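Side-chain contacts in putative DNA-binding protein (Bacteroides fragilis, PDB 3BS3), which probably binds DNA through a compact all-helical domain of the XRE helix-turn-helix family: residues K16-L19 / A20-Q23; S36-T39 / I40-C44; L55-V58 / A59-L62. All coordinates share one frame; numbering follows the deposited sequence.

Three local contacts, each between side chains about one helical turn apart, illustrate how a small helix-turn-helix domain is built from amphipathic helices. They come in series along the chain: contact 1 on helix 15-21, contact 2 on helix 37-44 and contact 3 on helix 52-62. Their centres lie about 14 Å (contacts 1 and 2), 12 Å (1 and 3) and 15 Å (2 and 3) apart, contacts 2 and 3 on opposite sides of the chain's centre. Each touches the other two: Leu19 meets Cys44, Trp43 reaches Val58, and helix 15-21 packs on helix 52-62. The buried faces thus converge on one core, while residues 36-39 hold a sulfate at the start of helix 37-44.

Contact 1: residues K16-L19 / A20-Q23; sequences KVVL and AEKQ
Val18 and Lys22 run side by side, one turn apart near the end of helix 15-21, the valine buried and the lysine exposed. CG1 of Val18 stands anti to its own backbone N (chi1 178°), which carries it along the helix to 4.0 Å from CG of Lys22. The tightly packed side of the contact belongs to Val18 and its buried neighbour Leu19, and beneath them the backbone is firmly tied: Lys22 N donates to Val18 O at 2.9 Å, and CB of Lys22 rests against the same oxygen.

On the solvent side lie Lys22, Glu21 and Gln23. The lysine chain bends at its second torsion (chi2 -54°), and its ammonium end leads away from the valine. Val17 and Glu21 form a more exposed and polar strip. The glutamate's first torsion (chi1 -74°) sets CG beside its backbone N and 3.3 Å from Val17 O; beyond CG the extended chain brings OE2 alongside CG1 of Val17, at 3.6 Å. The helix closes at Gln23, where positive phi together with two bonds back into the last turn makes a Schellman motif, one of them Gln23 N to Ala20 O at 3.1 Å.

Val18 and Leu19 face inward, toward helix 52-62, while Val18 also meets Val64 and Leu69 in the loops and Lys16 lies against helix 37-44.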
ATOM      1  N   LYS A  16       1.759  -8.879  10.889  1.00 25.20           N
ATOM      2  CA  LYS A  16       1.996  -9.466  12.207  0.50 25.61           C
ATOM      3  C   LYS A  16       1.805 -10.987  12.177  1.00 25.39           C
ATOM      4  O   LYS A  16       2.607 -11.725  12.758  1.00 24.57           O
ATOM      5  CB  LYS A  16       1.069  -8.831  13.237  0.50 25.85           C
ATOM      6  CG  LYS A  16       1.417  -9.181  14.696  0.50 26.49           C
ATOM      7  CD  LYS A  16       0.370  -8.598  15.638  0.50 30.14           C
ATOM      8  CE  LYS A  16      -0.986  -9.284  15.443  0.50 31.40           C
ATOM      9  NZ  LYS A  16      -1.107 -10.616  16.147  0.50 33.62           N
ATOM     10  N   VAL A  17       0.756 -11.448  11.493  1.00 25.62           N
ATOM     11  CA  VAL A  17       0.464 -12.884  11.460  1.00 26.32           C
ATOM     12  C   VAL A  17       1.557 -13.602  10.678  1.00 27.02           C
ATOM     13  O   VAL A  17       2.072 -14.645  11.114  1.00 26.54           O
ATOM     14  CB  VAL A  17      -0.916 -13.168  10.836  1.00 26.94           C
ATOM     15  CG1 VAL A  17      -1.108 -14.678  10.617  1.00 27.01           C
ATOM     16  CG2 VAL A  17      -2.001 -12.613  11.767  1.00 27.11           C
ATOM     17  N   VAL A  18       1.909 -13.050   9.528  1.00 26.77           N
ATOM     18  CA  VAL A  18       2.911 -13.707   8.675  1.00 27.06           C
ATOM     19  C   VAL A  18       4.296 -13.723   9.347  1.00 27.33           C
ATOM     20  O   VAL A  18       5.009 -14.723   9.252  1.00 27.45           O
ATOM     21  CB  VAL A  18       2.927 -13.162   7.246  1.00 27.26           C
ATOM     22  CG1 VAL A  18       4.040 -13.862   6.425  1.00 28.88           C
ATOM     23  CG2 VAL A  18       1.541 -13.355   6.589  1.00 28.00           C
ATOM     24  N   LEU A  19       4.686 -12.622  10.000  1.00 26.29           N
ATOM     25  CA  LEU A  19       5.922 -12.636  10.795  1.00 27.15           C
ATOM     26  C   LEU A  19       5.959 -13.814  11.770  1.00 27.76           C
ATOM     27  O   LEU A  19       6.968 -14.516  11.909  1.00 28.91           O
ATOM     28  CB  LEU A  19       6.093 -11.335  11.580  1.00 26.95           C
ATOM     29  CG  LEU A  19       6.674 -10.178  10.754  1.00 28.90           C
ATOM     30  CD1 LEU A  19       6.595  -8.885  11.548  1.00 28.75           C
ATOM     31  CD2 LEU A  19       8.142 -10.431  10.355  1.00 28.45           C
ATOM     32  N   ALA A  20       4.863 -14.010  12.476  1.00 26.75           N
ATOM     33  CA  ALA A  20       4.788 -15.090  13.477  1.00 26.83           C
ATOM     34  C   ALA A  20       4.872 -16.470  12.810  1.00 26.94           C
ATOM     35  O   ALA A  20       5.588 -17.367  13.297  1.00 27.23           O
ATOM     36  CB  ALA A  20       3.516 -14.954  14.277  1.00 26.95           C
ATOM     37  N   GLU A  21       4.157 -16.627  11.700  1.00 26.17           N
ATOM     38  CA  GLU A  21       4.143 -17.887  10.973  1.00 26.67           C
ATOM     39  C   GLU A  21       5.535 -18.219  10.424  1.00 27.28           C
ATOM     40  O   GLU A  21       5.916 -19.406  10.390  1.00 28.54           O
ATOM     41  CB  GLU A  21       3.112 -17.817   9.850  1.00 27.43           C
ATOM     42  CG  GLU A  21       1.702 -17.894  10.403  1.00 25.28           C
ATOM     43  CD  GLU A  21       0.630 -17.802   9.330  1.00 27.16           C
ATOM     44  OE1 GLU A  21       0.940 -17.411   8.186  1.00 29.49           O
ATOM     45  OE2 GLU A  21      -0.530 -18.087   9.661  1.00 27.76           O
ATOM     46  N   LYS A  22       6.255 -17.191   9.992  1.00 27.60           N
ATOM     47  CA  LYS A  22       7.587 -17.367   9.435  1.00 27.78           C
ATOM     48  C   LYS A  22       8.692 -17.309  10.514  1.00 28.68           C
ATOM     49  O   LYS A  22       9.875 -17.308  10.191  1.00 28.60           O
ATOM     50  CB  LYS A  22       7.865 -16.353   8.304  1.00 27.30           C
ATOM     51  CG  LYS A  22       6.967 -16.574   7.072  1.00 28.83           C
ATOM     52  CD  LYS A  22       7.089 -18.039   6.569  1.00 31.45           C
ATOM     53  CE  LYS A  22       6.631 -18.221   5.117  1.00 34.20           C
ATOM     54  NZ  LYS A  22       7.187 -19.508   4.482  1.00 34.97           N
ATOM     55  N   GLN A  23       8.310 -17.216  11.780  1.00 28.51           N
ATOM     56  CA  GLN A  23       9.296 -17.217  12.879  1.00 29.93           C
ATOM     57  C   GLN A  23      10.355 -16.104  12.696  1.00 29.20           C
ATOM     58  O   GLN A  23      11.565 -16.352  12.690  1.00 28.88           O
ATOM     59  CB  GLN A  23       9.883 -18.642  13.061  1.00 29.74           C
ATOM     60  CG  GLN A  23       8.759 -19.634  13.497  1.00 32.66           C
ATOM     61  CD  GLN A  23       9.179 -21.065  13.830  1.00 33.82           C
ATOM     62  OE1 GLN A  23      10.294 -21.333  14.291  1.00 39.45           O
ATOM     63  NE2 GLN A  23       8.250 -22.002  13.632  1.00 36.36           N
TER

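Contact 2: residues S36-T39 / I40-C44; sequences SENT and ISRWC. With SO4 (sulfate ion), chain B.
Thr39 and Trp43 supply the apolar packing of this contact, lying side by side one turn apart on helix 37-44. CG2 of the threonine lies 3.4 Å above the indole plane, offset toward the rim, and is 3.8 Å from CE2 of Trp43; Thr39 O approaches the same ring near CD1.

A polar cluster centres on Asn38 O, which accepts from Arg42 N (2.9 Å). In the conformer described Ser41 OG also donates to it (2.7 Å), from the same face of the carbonyl plane; Ser41 is modelled in a second position as well. Here OG sits between its own backbone N and carbonyl carbon (chi1 75°), folded back over the preceding turn. The Asn38 amide lies against the aliphatic part of the arginine, with ND2 3.7 Å from CD of Arg42 and the amide and guanidinium planes 37° apart.

Bonds to an anion form the third group. Ser36, at the N-cap position, sends a nearly straight bond from its N to sulfate O3 (2.9 Å, 174°). The hydroxyl of Thr39 gives O3 a second bond, OG1 to O3 at 2.7 Å; Ser36 OG stands 3.1 Å from O3, but whether its proton goes there is not settled.

Thr39 therefore divides its two branches, hydroxyl to the anion and methyl to the buried indole. By family, helix 37-44 is the probable recognition helix, and the sulfate, probably from the crystallisation liquor, is consistent with an anion-accepting helix start, possibly for a phosphate.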
ATOM      1  N   SER A  36      12.825   1.943  11.022  1.00 31.34           N
ATOM      2  CA  SER A  36      12.843   1.888  12.484  1.00 31.25           C
ATOM      3  C   SER A  36      11.954   0.734  12.945  1.00 30.92           C
ATOM      4  O   SER A  36      11.018   0.341  12.238  1.00 30.16           O
ATOM      5  CB  SER A  36      12.368   3.209  13.102  1.00 31.04           C
ATOM      6  OG  SER A  36      10.987   3.394  12.858  1.00 31.83           O
ATOM      7  N   GLU A  37      12.259   0.164  14.109  1.00 30.68           N
ATOM      8  CA  GLU A  37      11.404  -0.883  14.650  0.50 30.43           C
ATOM      9  C   GLU A  37      10.011  -0.333  14.958  1.00 30.08           C
ATOM     10  O   GLU A  37       9.016  -1.060  14.809  1.00 30.44           O
ATOM     11  CB  GLU A  37      12.015  -1.550  15.884  0.50 30.80           C
ATOM     12  CG  GLU A  37      11.296  -2.834  16.265  0.50 30.54           C
ATOM     13  CD  GLU A  37      11.906  -3.548  17.450  0.50 31.24           C
ATOM     14  OE1 GLU A  37      12.993  -3.142  17.915  0.50 33.36           O
ATOM     15  OE2 GLU A  37      11.281  -4.519  17.924  0.50 31.83           O
ATOM     16  N   ASN A  38       9.942   0.938  15.344  1.00 29.70           N
ATOM     17  CA  ASN A  38       8.655   1.605  15.580  1.00 28.88           C
ATOM     18  C   ASN A  38       7.762   1.565  14.329  1.00 28.45           C
ATOM     19  O   ASN A  38       6.569   1.253  14.414  1.00 27.59           O
ATOM     20  CB  ASN A  38       8.842   3.059  16.003  1.00 29.15           C
ATOM     21  CG  ASN A  38       7.520   3.734  16.381  1.00 29.95           C
ATOM     22  OD1 ASN A  38       6.801   3.251  17.253  1.00 32.65           O
ATOM     23  ND2 ASN A  38       7.203   4.846  15.726  1.00 30.45           N
ATOM     24  N   THR A  39       8.342   1.917  13.187  1.00 27.87           N
ATOM     25  CA  THR A  39       7.602   1.861  11.912  1.00 27.99           C
ATOM     26  C   THR A  39       7.009   0.470  11.672  1.00 27.55           C
ATOM     27  O   THR A  39       5.823   0.355  11.376  1.00 27.48           O
ATOM     28  CB  THR A  39       8.464   2.325  10.719  1.00 28.34           C
ATOM     29  OG1 THR A  39       8.819   3.700  10.879  1.00 28.54           O
ATOM     30  CG2 THR A  39       7.689   2.214   9.412  1.00 28.48           C
ATOM     31  N   ILE A  40       7.824  -0.579  11.808  1.00 27.19           N
ATOM     32  CA  ILE A  40       7.345  -1.954  11.596  1.00 27.71           C
ATOM     33  C   ILE A  40       6.272  -2.310  12.608  1.00 26.77           C
ATOM     34  O   ILE A  40       5.256  -2.908  12.264  1.00 27.13           O
ATOM     35  CB  ILE A  40       8.518  -2.966  11.726  1.00 28.41           C
ATOM     36  CG1 ILE A  40       9.575  -2.684  10.659  1.00 32.15           C
ATOM     37  CG2 ILE A  40       8.030  -4.413  11.678  1.00 28.46           C
ATOM     38  CD1 ILE A  40       9.066  -2.603   9.273  1.00 34.70           C
ATOM     39  N   SER A  41       6.487  -1.920  13.866  1.00 26.30           N
ATOM     40  CA  SER A  41       5.520  -2.239  14.913  0.50 26.45           C
ATOM     41  C   SER A  41       4.164  -1.604  14.599  1.00 26.27           C
ATOM     42  O   SER A  41       3.123  -2.222  14.832  1.00 26.97           O
ATOM     43  CB  SER A  41       6.018  -1.815  16.306  0.50 26.86           C
ATOM     44  OG  SER A  41       5.933  -0.413  16.498  0.50 27.66           O
ATOM     45  N   ARG A  42       4.185  -0.383  14.068  1.00 24.83           N
ATOM     46  CA  ARG A  42       2.950   0.318  13.706  1.00 24.47           C
ATOM     47  C   ARG A  42       2.256  -0.343  12.507  1.00 24.81           C
ATOM     48  O   ARG A  42       1.026  -0.393  12.449  1.00 25.90           O
ATOM     49  CB  ARG A  42       3.216   1.791  13.447  1.00 23.90           C
ATOM     50  CG  ARG A  42       3.465   2.570  14.763  1.00 24.84           C
ATOM     51  CD  ARG A  42       3.830   4.001  14.493  1.00 26.97           C
ATOM     52  NE  ARG A  42       2.747   4.731  13.832  1.00 31.11           N
ATOM     53  CZ  ARG A  42       1.686   5.256  14.450  1.00 33.14           C
ATOM     54  NH1 ARG A  42       1.525   5.145  15.760  1.00 34.22           N
ATOM     55  NH2 ARG A  42       0.771   5.902  13.740  1.00 35.41           N
ATOM     56  N   TRP A  43       3.031  -0.848  11.563  1.00 24.57           N
ATOM     57  CA  TRP A  43       2.426  -1.668  10.509  1.00 24.12           C
ATOM     58  C   TRP A  43       1.802  -2.920  11.136  1.00 24.85           C
ATOM     59  O   TRP A  43       0.672  -3.303  10.792  1.00 26.04           O
ATOM     60  CB  TRP A  43       3.459  -2.123   9.475  1.00 24.69           C
ATOM     61  CG  TRP A  43       4.074  -1.025   8.684  1.00 24.07           C
ATOM     62  CD1 TRP A  43       3.702   0.288   8.672  1.00 26.01           C
ATOM     63  CD2 TRP A  43       5.166  -1.146   7.780  1.00 25.73           C
ATOM     64  NE1 TRP A  43       4.507   1.006   7.815  1.00 27.41           N
ATOM     65  CE2 TRP A  43       5.415   0.145   7.256  1.00 25.36           C
ATOM     66  CE3 TRP A  43       5.961  -2.225   7.357  1.00 27.74           C
ATOM     67  CZ2 TRP A  43       6.441   0.399   6.330  1.00 26.51           C
ATOM     68  CZ3 TRP A  43       6.985  -1.975   6.423  1.00 27.32           C
ATOM     69  CH2 TRP A  43       7.212  -0.666   5.933  1.00 26.17           C
ATOM     70  N   CYS A  44       2.527  -3.555  12.067  1.00 25.45           N
ATOM     71  CA  CYS A  44       2.048  -4.836  12.632  1.00 26.34           C
ATOM     72  C   CYS A  44       0.720  -4.650  13.358  1.00 25.74           C
ATOM     73  O   CYS A  44      -0.183  -5.505  13.279  1.00 25.57           O
ATOM     74  CB  CYS A  44       3.076  -5.451  13.575  1.00 27.60           C
ATOM     75  SG  CYS A  44       4.321  -6.224  12.607  1.00 33.50           S
TER
HETATM   76  S   SO4 B 101      11.504   4.962   8.732  0.80 61.65           S
HETATM   77  O1  SO4 B 101      11.934   6.269   9.225  0.80 62.30           O
HETATM   78  O2  SO4 B 101      12.551   4.416   7.874  0.80 61.98           O
HETATM   79  O3  SO4 B 101      11.270   4.071   9.863  0.80 60.38           O
HETATM   80  O4  SO4 B 101      10.269   5.120   7.962  0.80 61.42           O

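Contact 3: residues L55-V58 / A59-L62; sequences LVKV and AELL
Val58 and Leu62 lie side by side on the inner face of helix 52-62, and the leucine can be traced outward atom by atom. Its CB starts 3.6 Å from Val58 O, the oxygen that also receives Leu62 N. CG comes closer still, 3.4 Å from that carbonyl oxygen, because it is turned anti to the leucine's own carbonyl carbon and beside its backbone N (chi1 -62°). From there CD1 reaches CG1 of Val58 at 3.8 Å, an apolar contact between methyl groups, while CD2 meets Leu19 of helix 15-21.

This spacing of four residues is the ordinary stripe of an amphipathic helix, and in this helix-turn-helix domain of the XRE family the stripe turns toward the other helices: Val58 touches Met33 of helix 26-33.

A second, more exposed pairing sets the alkyl part of Lys57 across Leu61, CD of the lysine 3.9 Å from CG of the leucine in the conformer described; the leucine side chain also packs on Leu29 and Met33. Glu60, likewise modelled in two conformers, angles across Val56 in the one described, its OE2 3.6 Å from CG1 of the valine and its CG over Val56 O. Met11 of the second subunit packs on both Leu55 and Val56.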
ATOM      1  N   LEU A  55       5.367  -3.208   0.731  1.00 26.70           N
ATOM      2  CA  LEU A  55       4.703  -4.488   0.956  1.00 27.35           C
ATOM      3  C   LEU A  55       5.351  -5.590   0.123  1.00 27.49           C
ATOM      4  O   LEU A  55       5.568  -6.716   0.616  1.00 27.61           O
ATOM      5  CB  LEU A  55       3.199  -4.360   0.678  1.00 28.61           C
ATOM      6  CG  LEU A  55       2.233  -5.337   1.353  1.00 32.70           C
ATOM      7  CD1 LEU A  55       2.217  -5.125   2.842  1.00 35.39           C
ATOM      8  CD2 LEU A  55       0.862  -5.035   0.822  1.00 37.99           C
ATOM      9  N   VAL A  56       5.679  -5.272  -1.120  1.00 26.43           N
ATOM     10  CA  VAL A  56       6.395  -6.221  -1.985  1.00 27.34           C
ATOM     11  C   VAL A  56       7.751  -6.623  -1.377  1.00 27.35           C
ATOM     12  O   VAL A  56       8.113  -7.825  -1.399  1.00 28.23           O
ATOM     13  CB  VAL A  56       6.584  -5.688  -3.432  1.00 27.81           C
ATOM     14  CG1 VAL A  56       7.531  -6.590  -4.241  1.00 28.23           C
ATOM     15  CG2 VAL A  56       5.228  -5.597  -4.118  1.00 28.23           C
ATOM     16  N   LYS A  57       8.505  -5.653  -0.850  1.00 26.53           N
ATOM     17  CA  LYS A  57       9.800  -5.985  -0.230  0.50 27.71           C
ATOM     18  C   LYS A  57       9.596  -6.851   1.016  1.00 27.39           C
ATOM     19  O   LYS A  57      10.337  -7.827   1.228  1.00 27.23           O
ATOM     20  CB  LYS A  57      10.618  -4.728   0.105  0.50 28.54           C
ATOM     21  CG  LYS A  57      12.129  -4.822  -0.224  0.50 31.15           C
ATOM     22  CD  LYS A  57      12.862  -5.969   0.456  0.50 33.45           C
ATOM     23  CE  LYS A  57      14.385  -5.803   0.415  0.50 33.91           C
ATOM     24  NZ  LYS A  57      14.884  -4.817   1.426  0.50 36.42           N
ATOM     25  N   VAL A  58       8.598  -6.528   1.836  1.00 26.16           N
ATOM     26  CA  VAL A  58       8.319  -7.363   3.011  1.00 26.58           C
ATOM     27  C   VAL A  58       8.015  -8.803   2.588  1.00 26.24           C
ATOM     28  O   VAL A  58       8.485  -9.778   3.205  1.00 26.10           O
ATOM     29  CB  VAL A  58       7.130  -6.810   3.812  1.00 26.37           C
ATOM     30  CG1 VAL A  58       6.754  -7.757   4.970  1.00 28.55           C
ATOM     31  CG2 VAL A  58       7.424  -5.400   4.387  1.00 27.27           C
ATOM     32  N   ALA A  59       7.206  -8.931   1.545  1.00 27.02           N
ATOM     33  CA  ALA A  59       6.809 -10.262   1.042  1.00 27.50           C
ATOM     34  C   ALA A  59       8.044 -11.045   0.553  1.00 28.17           C
ATOM     35  O   ALA A  59       8.180 -12.253   0.831  1.00 27.76           O
ATOM     36  CB  ALA A  59       5.769 -10.112  -0.057  1.00 28.52           C
ATOM     37  N   GLU A  60       8.936 -10.358  -0.150  1.00 27.71           N
ATOM     38  CA  GLU A  60      10.167 -10.990  -0.641  0.60 28.19           C
ATOM     39  C   GLU A  60      10.974 -11.513   0.543  1.00 27.93           C
ATOM     40  O   GLU A  60      11.446 -12.672   0.534  1.00 28.46           O
ATOM     41  CB  GLU A  60      10.992 -10.011  -1.481  0.60 28.62           C
ATOM     42  CG  GLU A  60      10.387  -9.773  -2.851  0.60 31.55           C
ATOM     43  CD  GLU A  60      10.969  -8.578  -3.598  0.60 36.27           C
ATOM     44  OE1 GLU A  60      11.790  -7.815  -3.035  0.60 38.11           O
ATOM     45  OE2 GLU A  60      10.580  -8.399  -4.769  0.60 37.55           O
ATOM     46  N   LEU A  61      11.105 -10.679   1.571  1.00 26.82           N
ATOM     47  CA  LEU A  61      11.880 -11.031   2.777  1.00 26.99           C
ATOM     48  C   LEU A  61      11.271 -12.197   3.562  1.00 28.04           C
ATOM     49  O   LEU A  61      12.013 -12.996   4.152  1.00 28.75           O
ATOM     50  CB  LEU A  61      12.024  -9.815   3.697  1.00 27.32           C
ATOM     51  CG  LEU A  61      12.945  -8.706   3.198  1.00 27.08           C
ATOM     52  CD1 LEU A  61      12.815  -7.487   4.064  1.00 29.13           C
ATOM     53  CD2 LEU A  61      14.409  -9.195   3.181  1.00 27.70           C
ATOM     54  N   LEU A  62       9.941 -12.294   3.562  1.00 27.92           N
ATOM     55  CA  LEU A  62       9.244 -13.374   4.276  1.00 27.44           C
ATOM     56  C   LEU A  62       8.963 -14.589   3.396  1.00 28.43           C
ATOM     57  O   LEU A  62       8.371 -15.573   3.871  1.00 28.31           O
ATOM     58  CB  LEU A  62       7.952 -12.856   4.918  1.00 27.75           C
ATOM     59  CG  LEU A  62       8.189 -11.769   5.971  1.00 29.00           C
ATOM     60  CD1 LEU A  62       6.875 -11.212   6.475  1.00 29.27           C
ATOM     61  CD2 LEU A  62       9.040 -12.280   7.152  1.00 32.87           C
TER